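Local coordinates for protein luciferase-like enzymeAMP-CoA-ligase (Zophobas atratus, PDB 4W8O) that probably activates carboxylic acids with ATP as acyl-adenylates and passes them to coenzyme A, as a luciferase-like member of the ANL superfamily, at residues A[31-36]-A[238-242]; A[23-28]-A[234-239]; A[3-7]-A[368-372]. All coordinates share one frame; numbering follows the deposited sequence.

Contact 1 (A[31-36]-A[238-242]); sequences YADRIC and FLDGS
The ring of Tyr-31 carries the Asp-240–Gly-241 peptide on one face: Gly-241 N stands 3.3 Å above the ring plane, displaced toward the rim. Gly-241 CA sits more squarely over the ring, 3.6 Å from its centroid in a CH-pi contact. The tyrosine's CG lies beside the backbone N and anti to the carbonyl carbon (chi1 -54°), which places the ring against Gly-241. The guanidinium of Arg-34 has Tyr-31 CD1 over the centre of one face, while Gly-241 O meets it at the edge, in plane. There NH1 gives Gly-241 O a hydrogen bond that is nearly straight (178°) but weak, at 3.4 Å. A water completes the join, donating to Gly-241 O (2.8 Å) and to Ile-35 O. Farther in, Cys-36 SG approaches the Phe-238 ring obliquely, 3.7 Å from CE1.

Gly-241 is the C-prime residue of a Schellman motif closing helix 228-239, and its positive phi suits glycine. The ring also disfavours a side chain here, since a beta carbon on Gly-241 would fall 2.4 Å from Tyr-31 CG. Tyr-31, the first residue past helix 20-30, opens a type I turn to Arg-34, so one helix end is laid on another. With an alanine in place of Tyr-31, the Gly-241 peptide is likely to lose the ring it lies against, and the Arg-34 guanidinium to become freer to turn.

Gly-241 O thus has a water and a weak arginine bond, and the arginine's charge probably adds a modest electrostatic pull on this helix-end carbonyl.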
ATOM      1  N   TYR A  31       7.752 -19.568  -1.544  1.00 41.13           N
ATOM      2  CA  TYR A  31       7.985 -19.396  -0.106  1.00 41.03           C
ATOM      3  C   TYR A  31       6.987 -20.155   0.759  1.00 40.40           C
ATOM      4  O   TYR A  31       6.679 -19.721   1.865  1.00 40.91           O
ATOM      5  CB  TYR A  31       7.959 -17.901   0.236  1.00 40.36           C
ATOM      6  CG  TYR A  31       8.923 -17.107  -0.618  1.00 41.13           C
ATOM      7  CD1 TYR A  31      10.298 -17.299  -0.498  1.00 42.31           C
ATOM      8  CD2 TYR A  31       8.465 -16.183  -1.558  1.00 40.21           C
ATOM      9  CE1 TYR A  31      11.187 -16.588  -1.279  1.00 42.84           C
ATOM     10  CE2 TYR A  31       9.351 -15.473  -2.346  1.00 40.45           C
ATOM     11  CZ  TYR A  31      10.708 -15.679  -2.201  1.00 41.79           C
ATOM     12  OH  TYR A  31      11.598 -14.977  -2.972  1.00 42.90           O
ATOM     13  N   ALA A  32       6.528 -21.306   0.271  1.00 40.71           N
ATOM     14  CA  ALA A  32       5.430 -22.069   0.882  1.00 41.10           C
ATOM     15  C   ALA A  32       5.515 -22.290   2.405  1.00 42.37           C
ATOM     16  O   ALA A  32       4.514 -22.140   3.115  1.00 41.17           O
ATOM     17  CB  ALA A  32       5.288 -23.415   0.176  1.00 42.31           C
ATOM     18  N   ASP A  33       6.694 -22.658   2.903  1.00 44.50           N
ATOM     19  CA  ASP A  33       6.852 -23.013   4.319  1.00 45.85           C
ATOM     20  C   ASP A  33       7.073 -21.811   5.240  1.00 45.29           C
ATOM     21  O   ASP A  33       6.960 -21.935   6.458  1.00 46.22           O
ATOM     22  CB  ASP A  33       7.989 -24.021   4.485  1.00 48.31           C
ATOM     23  CG  ASP A  33       7.737 -25.309   3.728  1.00 50.17           C
ATOM     24  OD1 ASP A  33       6.565 -25.584   3.388  1.00 50.83           O
ATOM     25  OD2 ASP A  33       8.707 -26.051   3.464  1.00 52.57           O
ATOM     26  N   ARG A  34       7.383 -20.653   4.670  1.00 44.32           N
ATOM     27  CA  ARG A  34       7.567 -19.437   5.465  1.00 44.37           C
ATOM     28  C   ARG A  34       6.247 -18.892   6.010  1.00 42.75           C
ATOM     29  O   ARG A  34       5.172 -19.263   5.539  1.00 41.45           O
ATOM     30  CB  ARG A  34       8.248 -18.357   4.629  1.00 44.65           C
ATOM     31  CG  ARG A  34       9.641 -18.729   4.161  1.00 46.33           C
ATOM     32  CD  ARG A  34      10.348 -17.512   3.619  1.00 46.59           C
ATOM     33  NE  ARG A  34      11.663 -17.841   3.095  1.00 49.45           N
ATOM     34  CZ  ARG A  34      12.505 -16.962   2.556  1.00 50.61           C
ATOM     35  NH1 ARG A  34      12.176 -15.677   2.454  1.00 50.00           N
ATOM     36  NH2 ARG A  34      13.682 -17.377   2.104  1.00 52.19           N
ATOM     37  N   ILE A  35       6.341 -18.012   7.006  1.00 42.42           N
ATOM     38  CA  ILE A  35       5.161 -17.389   7.593  1.00 41.70           C
ATOM     39  C   ILE A  35       4.756 -16.193   6.741  1.00 39.41           C
ATOM     40  O   ILE A  35       5.516 -15.244   6.607  1.00 39.36           O
ATOM     41  CB  ILE A  35       5.395 -16.888   9.042  1.00 42.76           C
ATOM     42  CG1 ILE A  35       5.931 -18.004   9.955  1.00 45.00           C
ATOM     43  CG2 ILE A  35       4.101 -16.311   9.611  1.00 41.82           C
ATOM     44  CD1 ILE A  35       5.018 -19.208  10.092  1.00 45.73           C
ATOM     45  N   CYS A  36       3.549 -16.234   6.187  1.00 37.72           N
ATOM     46  CA  CYS A  36       3.044 -15.139   5.356  1.00 36.67           C
ATOM     47  C   CYS A  36       2.586 -13.944   6.204  1.00 35.84           C
ATOM     48  O   CYS A  36       3.016 -12.812   5.982  1.00 34.98           O
ATOM     49  CB  CYS A  36       1.887 -15.637   4.484  1.00 36.21           C
ATOM     50  SG  CYS A  36       1.066 -14.370   3.493  1.00 36.04           S
ATOM     51  N   PHE A 238       5.250 -10.421   0.104  1.00 30.06           N
ATOM     52  CA  PHE A 238       5.131 -11.583  -0.781  1.00 30.72           C
ATOM     53  C   PHE A 238       6.380 -11.724  -1.655  1.00 31.67           C
ATOM     54  O   PHE A 238       6.886 -12.828  -1.839  1.00 32.17           O
ATOM     55  CB  PHE A 238       3.895 -11.471  -1.676  1.00 30.21           C
ATOM     56  CG  PHE A 238       2.665 -12.114  -1.105  1.00 30.20           C
ATOM     57  CD1 PHE A 238       2.005 -11.550  -0.017  1.00 29.61           C
ATOM     58  CD2 PHE A 238       2.147 -13.270  -1.672  1.00 30.57           C
ATOM     59  CE1 PHE A 238       0.866 -12.137   0.504  1.00 29.63           C
ATOM     60  CE2 PHE A 238       1.006 -13.863  -1.155  1.00 30.90           C
ATOM     61  CZ  PHE A 238       0.365 -13.299  -0.066  1.00 30.18           C
ATOM     62  N   LEU A 239       6.885 -10.594  -2.150  1.00 32.37           N
ATOM     63  CA  LEU A 239       7.935 -10.571  -3.163  1.00 33.80           C
ATOM     64  C   LEU A 239       9.159 -11.403  -2.798  1.00 34.96           C
ATOM     65  O   LEU A 239       9.714 -12.067  -3.667  1.00 35.49           O
ATOM     66  CB  LEU A 239       8.354  -9.126  -3.468  1.00 34.21           C
ATOM     67  CG  LEU A 239       9.399  -8.927  -4.579  1.00 35.51           C
ATOM     68  CD1 LEU A 239       9.122  -7.643  -5.349  1.00 35.67           C
ATOM     69  CD2 LEU A 239      10.817  -8.910  -4.033  1.00 37.08           C
ATOM     70  N   ASP A 240       9.576 -11.362  -1.532  1.00 35.15           N
ATOM     71  CA  ASP A 240      10.751 -12.116  -1.065  1.00 37.19           C
ATOM     72  C   ASP A 240      10.453 -13.027   0.135  1.00 37.44           C
ATOM     73  O   ASP A 240      11.363 -13.388   0.903  1.00 37.65           O
ATOM     74  CB  ASP A 240      11.908 -11.158  -0.734  1.00 38.38           C
ATOM     75  CG  ASP A 240      11.655 -10.322   0.505  1.00 37.74           C
ATOM     76  OD1 ASP A 240      10.571 -10.407   1.110  1.00 36.43           O
ATOM     77  OD2 ASP A 240      12.564  -9.570   0.887  1.00 40.47           O
ATOM     78  N   GLY A 241       9.181 -13.392   0.289  1.00 36.00           N
ATOM     79  CA  GLY A 241       8.769 -14.346   1.302  1.00 36.03           C
ATOM     80  C   GLY A 241       8.949 -13.858   2.722  1.00 36.19           C
ATOM     81  O   GLY A 241       9.164 -14.656   3.627  1.00 37.28           O
ATOM     82  N   SER A 242       8.854 -12.549   2.917  1.00 35.44           N
ATOM     83  CA  SER A 242       8.897 -11.967   4.247  1.00 35.63           C
ATOM     84  C   SER A 242       7.556 -12.135   4.953  1.00 35.02           C
ATOM     85  O   SER A 242       6.594 -12.640   4.374  1.00 35.05           O
ATOM     86  CB  SER A 242       9.240 -10.490   4.147  1.00 36.00           C
ATOM     87  OG  SER A 242      10.495 -10.307   3.520  1.00 36.79           O
TER
HETATM   88  O   HOH W   1       8.665 -15.002   6.317  1.00 46.93           O

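Contact 2 (A[23-28]-A[234-239]); sequences FLFECC and LGRTFL
Phe-23 reaches Gly-235 and Leu-239 because its CG stands anti to the backbone N (chi1 171°), which swings the ring across to the other helix. Leu-24 takes the other course, its CG beside the backbone N (chi1 -65°), and this carries the CD2 methyl over the Phe-238 ring. Leu-24 CD2 lies 3.9 Å from the centroid of the Phe-238 ring, a CH-pi contact over the face, and 4.0 Å from Leu-234 CD2. At the edge of the Phe-238 ring stands Cys-27 CB, 3.9 Å from CD2, while Cys-28 SG comes obliquely to within 3.7 Å of CE2.

Phe-238 is therefore a knob in a hole made by Phe-23, Leu-24, Cys-27 and Cys-28. The helices holding them, 20-30 and 228-239, run in broadly the same direction, 40° apart, with axes 9.6 Å from each other. Helix 228-239 is the crossover of a beta-alpha-beta unit joining the parallel strands 218-221 and 243-246, and helix 20-30 packs against it. The two small cysteines suit the hole, letting the phenylalanine come close to helix 20-30.

The Phe-23 ring turns its hydrogen-bearing edge to a backbone oxygen: Gly-235 O lies in the ring plane, 3.6 Å from CZ. Leu-239 CB touches the same edge, and Cys-27 SG covers one face of this ring near its rim. Cys-27 SG also lies 3.2 Å from Phe-238 O. Beyond the two helices, Phe-15 meets Phe-23 edge-to-face, Leu-203 of helix 199-211 adds to its packing, and Tyr-48 stands edge-to-face with Phe-238.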
ATOM      1  N   PHE A  23       1.744 -13.197  -9.898  1.00 31.09           N
ATOM      2  CA  PHE A  23       2.766 -12.796  -8.939  1.00 30.96           C
ATOM      3  C   PHE A  23       2.510 -13.425  -7.571  1.00 30.49           C
ATOM      4  O   PHE A  23       3.342 -14.158  -7.055  1.00 31.20           O
ATOM      5  CB  PHE A  23       2.810 -11.274  -8.819  1.00 30.15           C
ATOM      6  CG  PHE A  23       3.676 -10.779  -7.697  1.00 30.41           C
ATOM      7  CD1 PHE A  23       5.060 -10.757  -7.828  1.00 30.61           C
ATOM      8  CD2 PHE A  23       3.106 -10.309  -6.517  1.00 29.67           C
ATOM      9  CE1 PHE A  23       5.861 -10.299  -6.799  1.00 30.80           C
ATOM     10  CE2 PHE A  23       3.906  -9.841  -5.487  1.00 29.70           C
ATOM     11  CZ  PHE A  23       5.285  -9.844  -5.628  1.00 30.63           C
ATOM     12  N   LEU A  24       1.346 -13.150  -6.999  1.00 29.48           N
ATOM     13  CA  LEU A  24       1.030 -13.623  -5.655  1.00 29.47           C
ATOM     14  C   LEU A  24       1.096 -15.151  -5.560  1.00 30.41           C
ATOM     15  O   LEU A  24       1.607 -15.700  -4.580  1.00 30.39           O
ATOM     16  CB  LEU A  24      -0.354 -13.135  -5.233  1.00 28.59           C
ATOM     17  CG  LEU A  24      -0.527 -11.622  -5.070  1.00 28.45           C
ATOM     18  CD1 LEU A  24      -1.999 -11.268  -4.979  1.00 28.25           C
ATOM     19  CD2 LEU A  24       0.218 -11.099  -3.851  1.00 28.80           C
ATOM     20  N   PHE A  25       0.571 -15.816  -6.588  1.00 31.13           N
ATOM     21  CA  PHE A  25       0.555 -17.284  -6.692  1.00 32.28           C
ATOM     22  C   PHE A  25       1.978 -17.848  -6.696  1.00 34.10           C
ATOM     23  O   PHE A  25       2.310 -18.737  -5.905  1.00 34.27           O
ATOM     24  CB  PHE A  25      -0.177 -17.693  -7.977  1.00 32.11           C
ATOM     25  CG  PHE A  25      -0.588 -19.141  -8.026  1.00 33.10           C
ATOM     26  CD1 PHE A  25      -1.824 -19.542  -7.535  1.00 32.94           C
ATOM     27  CD2 PHE A  25       0.239 -20.092  -8.603  1.00 34.46           C
ATOM     28  CE1 PHE A  25      -2.214 -20.874  -7.588  1.00 34.25           C
ATOM     29  CE2 PHE A  25      -0.150 -21.420  -8.673  1.00 35.78           C
ATOM     30  CZ  PHE A  25      -1.378 -21.815  -8.166  1.00 35.17           C
ATOM     31  N   GLU A  26       2.814 -17.305  -7.581  1.00 35.14           N
ATOM     32  CA  GLU A  26       4.221 -17.709  -7.682  1.00 37.24           C
ATOM     33  C   GLU A  26       4.968 -17.498  -6.364  1.00 36.05           C
ATOM     34  O   GLU A  26       5.751 -18.358  -5.951  1.00 35.41           O
ATOM     35  CB  GLU A  26       4.913 -16.930  -8.805  1.00 39.73           C
ATOM     36  CG  GLU A  26       6.407 -17.194  -8.943  1.00 44.08           C
ATOM     37  CD  GLU A  26       7.107 -16.203  -9.869  1.00 47.18           C
ATOM     38  OE1 GLU A  26       6.425 -15.526 -10.674  1.00 48.50           O
ATOM     39  OE2 GLU A  26       8.351 -16.104  -9.788  1.00 50.54           O
ATOM     40  N   CYS A  27       4.726 -16.358  -5.710  1.00 34.40           N
ATOM     41  CA  CYS A  27       5.347 -16.075  -4.420  1.00 34.12           C
ATOM     42  C   CYS A  27       4.956 -17.132  -3.389  1.00 34.68           C
ATOM     43  O   CYS A  27       5.806 -17.626  -2.659  1.00 34.94           O
ATOM     44  CB  CYS A  27       4.969 -14.677  -3.923  1.00 33.53           C
ATOM     45  SG  CYS A  27       5.783 -13.343  -4.825  1.00 33.34           S
ATOM     46  N   CYS A  28       3.674 -17.492  -3.351  1.00 34.89           N
ATOM     47  CA  CYS A  28       3.202 -18.549  -2.454  1.00 36.36           C
ATOM     48  C   CYS A  28       3.944 -19.876  -2.669  1.00 38.47           C
ATOM     49  O   CYS A  28       4.357 -20.505  -1.698  1.00 39.83           O
ATOM     50  CB  CYS A  28       1.688 -18.763  -2.590  1.00 35.84           C
ATOM     51  SG  CYS A  28       0.663 -17.512  -1.762  1.00 34.86           S
ATOM     52  N   LEU A 234       1.812  -5.540   1.650  1.00 29.76           N
ATOM     53  CA  LEU A 234       1.450  -6.914   1.323  1.00 30.29           C
ATOM     54  C   LEU A 234       2.231  -7.404   0.089  1.00 30.98           C
ATOM     55  O   LEU A 234       2.888  -8.445   0.137  1.00 31.80           O
ATOM     56  CB  LEU A 234      -0.062  -7.043   1.107  1.00 29.91           C
ATOM     57  CG  LEU A 234      -0.600  -8.442   0.743  1.00 31.06           C
ATOM     58  CD1 LEU A 234      -2.025  -8.649   1.251  1.00 31.42           C
ATOM     59  CD2 LEU A 234      -0.543  -8.724  -0.758  1.00 31.06           C
ATOM     60  N   GLY A 235       2.161  -6.651  -1.004  1.00 30.20           N
ATOM     61  CA  GLY A 235       2.896  -6.995  -2.220  1.00 30.99           C
ATOM     62  C   GLY A 235       4.389  -7.183  -1.991  1.00 30.89           C
ATOM     63  O   GLY A 235       4.982  -8.152  -2.471  1.00 30.25           O
ATOM     64  N   ARG A 236       4.975  -6.254  -1.240  1.00 30.73           N
ATOM     65  CA  ARG A 236       6.403  -6.250  -0.938  1.00 31.84           C
ATOM     66  C   ARG A 236       6.839  -7.434  -0.062  1.00 31.57           C
ATOM     67  O   ARG A 236       7.923  -7.967  -0.263  1.00 32.06           O
ATOM     68  CB  ARG A 236       6.800  -4.907  -0.290  1.00 32.28           C
ATOM     69  CG  ARG A 236       8.193  -4.835   0.300  1.00 33.34           C
ATOM     70  CD  ARG A 236       9.294  -5.042  -0.730  1.00 35.37           C
ATOM     71  NE  ARG A 236      10.601  -5.026  -0.068  1.00 36.58           N
ATOM     72  CZ  ARG A 236      11.132  -6.053   0.595  1.00 37.00           C
ATOM     73  NH1 ARG A 236      10.503  -7.222   0.688  1.00 36.42           N
ATOM     74  NH2 ARG A 236      12.312  -5.912   1.170  1.00 38.86           N
ATOM     75  N   THR A 237       6.010  -7.850   0.895  1.00 30.78           N
ATOM     76  CA  THR A 237       6.372  -8.995   1.736  1.00 31.08           C
ATOM     77  C   THR A 237       6.255 -10.315   0.970  1.00 31.17           C
ATOM     78  O   THR A 237       7.065 -11.226   1.172  1.00 32.41           O
ATOM     79  CB  THR A 237       5.548  -9.075   3.043  1.00 30.75           C
ATOM     80  OG1 THR A 237       4.155  -9.161   2.745  1.00 29.99           O
ATOM     81  CG2 THR A 237       5.819  -7.864   3.937  1.00 30.61           C
ATOM     82  N   PHE A 238       5.250 -10.421   0.104  1.00 30.06           N
ATOM     83  CA  PHE A 238       5.131 -11.583  -0.781  1.00 30.72           C
ATOM     84  C   PHE A 238       6.380 -11.724  -1.655  1.00 31.67           C
ATOM     85  O   PHE A 238       6.886 -12.828  -1.839  1.00 32.17           O
ATOM     86  CB  PHE A 238       3.895 -11.471  -1.676  1.00 30.21           C
ATOM     87  CG  PHE A 238       2.665 -12.114  -1.105  1.00 30.20           C
ATOM     88  CD1 PHE A 238       2.005 -11.550  -0.017  1.00 29.61           C
ATOM     89  CD2 PHE A 238       2.147 -13.270  -1.672  1.00 30.57           C
ATOM     90  CE1 PHE A 238       0.866 -12.137   0.504  1.00 29.63           C
ATOM     91  CE2 PHE A 238       1.006 -13.863  -1.155  1.00 30.90           C
ATOM     92  CZ  PHE A 238       0.365 -13.299  -0.066  1.00 30.18           C
ATOM     93  N   LEU A 239       6.885 -10.594  -2.150  1.00 32.37           N
ATOM     94  CA  LEU A 239       7.935 -10.571  -3.163  1.00 33.80           C
ATOM     95  C   LEU A 239       9.159 -11.403  -2.798  1.00 34.96           C
ATOM     96  O   LEU A 239       9.714 -12.067  -3.667  1.00 35.49           O
ATOM     97  CB  LEU A 239       8.354  -9.126  -3.468  1.00 34.21           C
ATOM     98  CG  LEU A 239       9.399  -8.927  -4.579  1.00 35.51           C
ATOM     99  CD1 LEU A 239       9.122  -7.643  -5.349  1.00 35.67           C
ATOM    100  CD2 LEU A 239      10.817  -8.910  -4.033  1.00 37.08           C
TER

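Contact 3 (A[3-7]-A[368-372]); sequences ARILK and IVGPN
Van der Waals contact centres on Ala-3, the first residue modelled in the chain. Its CB rests on the 368-372 backbone, 3.5 Å from Ile-368 O and 3.6 Å from Val-369 C. The apolar touch is between side chains, Ala-3 CB lying 3.8 Å from Ile-368 CD1. The main chains themselves come together where Ala-3 CA lies 3.6 Å from Gly-370 CA. A small residue suits each place: the short alanine side chain can lie close against the Ile-368 to Gly-370 backbone, and a beta carbon on Gly-370 would clash with the ring of Pro-371, which follows it. Arg-4 adds a looser touch, its NH1 meeting Pro-371 CD obliquely at 4.2 Å.

Polar linkage between the segments runs through solvent. One water lies 2.8 Å from Arg-4 O and 3.0 Å from Val-369 O, placed to donate to each, although other acceptors compete for its protons. Tyr-411 helps from strand 403-411: its OH is hydrogen-bonded to Val-369 O and weakly to Arg-4 N. The guanidinium of Arg-4 also has a weak bond from NH2 to Asp-413 O.

The contact lies at the margin of an antiparallel sheet, where the N-terminal strand 6-7 pairs with strand 357-362, itself the neighbour of strand 367-380. With a methyl contact, a shared water and bonds through Tyr-411, this surface join probably fixes the chain start only lightly, while Leu-6 is backbone-bonded to Leu-358 of the neighbouring strand.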
ATOM      1  N   ALA A   3      19.835  23.567 -13.235  1.00 64.77           N
ATOM      2  CA  ALA A   3      18.487  22.947 -13.416  1.00 62.36           C
ATOM      3  C   ALA A   3      18.609  21.553 -14.015  1.00 61.09           C
ATOM      4  O   ALA A   3      19.129  21.392 -15.116  1.00 64.14           O
ATOM      5  CB  ALA A   3      17.612  23.825 -14.300  1.00 63.00           C
ATOM      6  N   ARG A   4      18.131  20.549 -13.289  1.00 58.41           N
ATOM      7  CA  ARG A   4      18.190  19.171 -13.767  1.00 56.86           C
ATOM      8  C   ARG A   4      17.011  18.343 -13.267  1.00 52.92           C
ATOM      9  O   ARG A   4      16.268  18.758 -12.369  1.00 51.04           O
ATOM     10  CB  ARG A   4      19.512  18.515 -13.355  1.00 59.10           C
ATOM     11  CG  ARG A   4      19.743  18.450 -11.853  1.00 60.60           C
ATOM     12  CD  ARG A   4      21.084  17.816 -11.530  1.00 63.96           C
ATOM     13  NE  ARG A   4      21.198  17.439 -10.117  1.00 65.97           N
ATOM     14  CZ  ARG A   4      21.436  18.280  -9.109  1.00 67.46           C
ATOM     15  NH1 ARG A   4      21.576  19.587  -9.321  1.00 68.73           N
ATOM     16  NH2 ARG A   4      21.525  17.809  -7.865  1.00 68.40           N
ATOM     17  N   ILE A   5      16.854  17.176 -13.885  1.00 49.83           N
ATOM     18  CA  ILE A   5      15.852  16.198 -13.514  1.00 46.32           C
ATOM     19  C   ILE A   5      16.549  15.119 -12.693  1.00 45.20           C
ATOM     20  O   ILE A   5      17.488  14.493 -13.173  1.00 46.52           O
ATOM     21  CB  ILE A   5      15.220  15.557 -14.768  1.00 45.53           C
ATOM     22  CG1 ILE A   5      14.446  16.611 -15.567  1.00 46.14           C
ATOM     23  CG2 ILE A   5      14.322  14.389 -14.381  1.00 43.23           C
ATOM     24  CD1 ILE A   5      14.005  16.147 -16.941  1.00 46.20           C
ATOM     25  N   LEU A   6      16.099  14.912 -11.462  1.00 42.65           N
ATOM     26  CA  LEU A   6      16.683  13.891 -10.595  1.00 42.43           C
ATOM     27  C   LEU A   6      16.264  12.500 -11.079  1.00 41.27           C
ATOM     28  O   LEU A   6      15.099  12.276 -11.412  1.00 40.05           O
ATOM     29  CB  LEU A   6      16.227  14.090  -9.152  1.00 42.27           C
ATOM     30  CG  LEU A   6      16.463  15.467  -8.521  1.00 43.79           C
ATOM     31  CD1 LEU A   6      15.787  15.549  -7.160  1.00 43.70           C
ATOM     32  CD2 LEU A   6      17.952  15.773  -8.408  1.00 45.97           C
ATOM     33  N   LYS A   7      17.211  11.573 -11.105  1.00 41.68           N
ATOM     34  CA  LYS A   7      16.971  10.252 -11.649  1.00 41.79           C
ATOM     35  C   LYS A   7      17.462   9.213 -10.669  1.00 41.54           C
ATOM     36  O   LYS A   7      18.629   9.230 -10.279  1.00 43.01           O
ATOM     37  CB  LYS A   7      17.692  10.084 -12.992  1.00 44.48           C
ATOM     38  CG  LYS A   7      17.453   8.726 -13.646  1.00 45.19           C
ATOM     39  CD  LYS A   7      18.194   8.558 -14.963  1.00 48.52           C
ATOM     40  CE  LYS A   7      17.891   7.193 -15.577  1.00 48.97           C
ATOM     41  NZ  LYS A   7      18.949   6.746 -16.524  1.00 52.70           N
ATOM     42  N   ILE A 368      11.846  23.757 -15.777  1.00 62.27           N
ATOM     43  CA  ILE A 368      12.441  23.051 -14.631  1.00 59.15           C
ATOM     44  C   ILE A 368      13.528  23.911 -13.985  1.00 57.79           C
ATOM     45  O   ILE A 368      14.248  24.631 -14.670  1.00 58.70           O
ATOM     46  CB  ILE A 368      12.938  21.599 -14.944  1.00 59.14           C
ATOM     47  CG1 ILE A 368      14.471  21.491 -15.065  1.00 60.19           C
ATOM     48  CG2 ILE A 368      12.202  20.992 -16.143  1.00 59.44           C
ATOM     49  CD1 ILE A 368      15.049  21.898 -16.401  1.00 62.68           C
ATOM     50  N   VAL A 369      13.637  23.835 -12.664  1.00 54.26           N
ATOM     51  CA  VAL A 369      14.536  24.714 -11.925  1.00 53.82           C
ATOM     52  C   VAL A 369      15.644  23.939 -11.229  1.00 52.41           C
ATOM     53  O   VAL A 369      15.599  22.709 -11.114  1.00 50.48           O
ATOM     54  CB  VAL A 369      13.774  25.590 -10.899  1.00 53.78           C
ATOM     55  CG1 VAL A 369      12.792  26.513 -11.613  1.00 54.63           C
ATOM     56  CG2 VAL A 369      13.043  24.739  -9.862  1.00 51.78           C
ATOM     57  N   GLY A 370      16.644  24.686 -10.777  1.00 52.75           N
ATOM     58  CA  GLY A 370      17.792  24.133 -10.082  1.00 52.48           C
ATOM     59  C   GLY A 370      17.526  23.918  -8.615  1.00 51.65           C
ATOM     60  O   GLY A 370      16.385  24.073  -8.154  1.00 51.16           O
ATOM     61  N   PRO A 371      18.576  23.549  -7.863  1.00 51.80           N
ATOM     62  CA  PRO A 371      18.430  23.304  -6.430  1.00 51.25           C
ATOM     63  C   PRO A 371      18.149  24.592  -5.659  1.00 52.58           C
ATOM     64  O   PRO A 371      18.540  25.670  -6.104  1.00 54.65           O
ATOM     65  CB  PRO A 371      19.786  22.710  -6.033  1.00 51.54           C
ATOM     66  CG  PRO A 371      20.746  23.242  -7.045  1.00 53.15           C
ATOM     67  CD  PRO A 371      19.968  23.378  -8.321  1.00 52.84           C
ATOM     68  N   ASN A 372      17.471  24.469  -4.519  1.00 52.52           N
ATOM     69  CA  ASN A 372      17.066  25.622  -3.694  1.00 54.12           C
ATOM     70  C   ASN A 372      16.188  26.632  -4.438  1.00 55.11           C
ATOM     71  O   ASN A 372      16.294  27.848  -4.227  1.00 56.67           O
ATOM     72  CB  ASN A 372      18.293  26.315  -3.091  1.00 55.71           C
ATOM     73  CG  ASN A 372      19.113  25.382  -2.233  1.00 55.40           C
ATOM     74  OD1 ASN A 372      18.655  24.933  -1.186  1.00 55.95           O
ATOM     75  ND2 ASN A 372      20.325  25.075  -2.674  1.00 56.80           N
TER
HETATM   76  O   HOH W   2      13.989  20.172 -11.565  1.00 32.49           O

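How the contacts relate
Contacts 1 and 2 form one continuous region, their centres 7 Å apart: they share Phe-238 and Leu-239, and the probable bond from Ser-242 N to Thr-237 O (2.8 Å) ties one to the other. Helix 20-30 meets the body of helix 228-239 in contact 2, and the turn and strand that follow it meet that helix's end in contact 1. Ile-228, Thr-229 and Ala-232, earlier on the same helix, line the pocket holding the polyether ligand, so the two contacts lie toward the other end of a helix whose beginning lines the pocket. Contact 3 stands apart on another sheet, its centre 40 Å from that of contact 1 and 36 Å from that of contact 2.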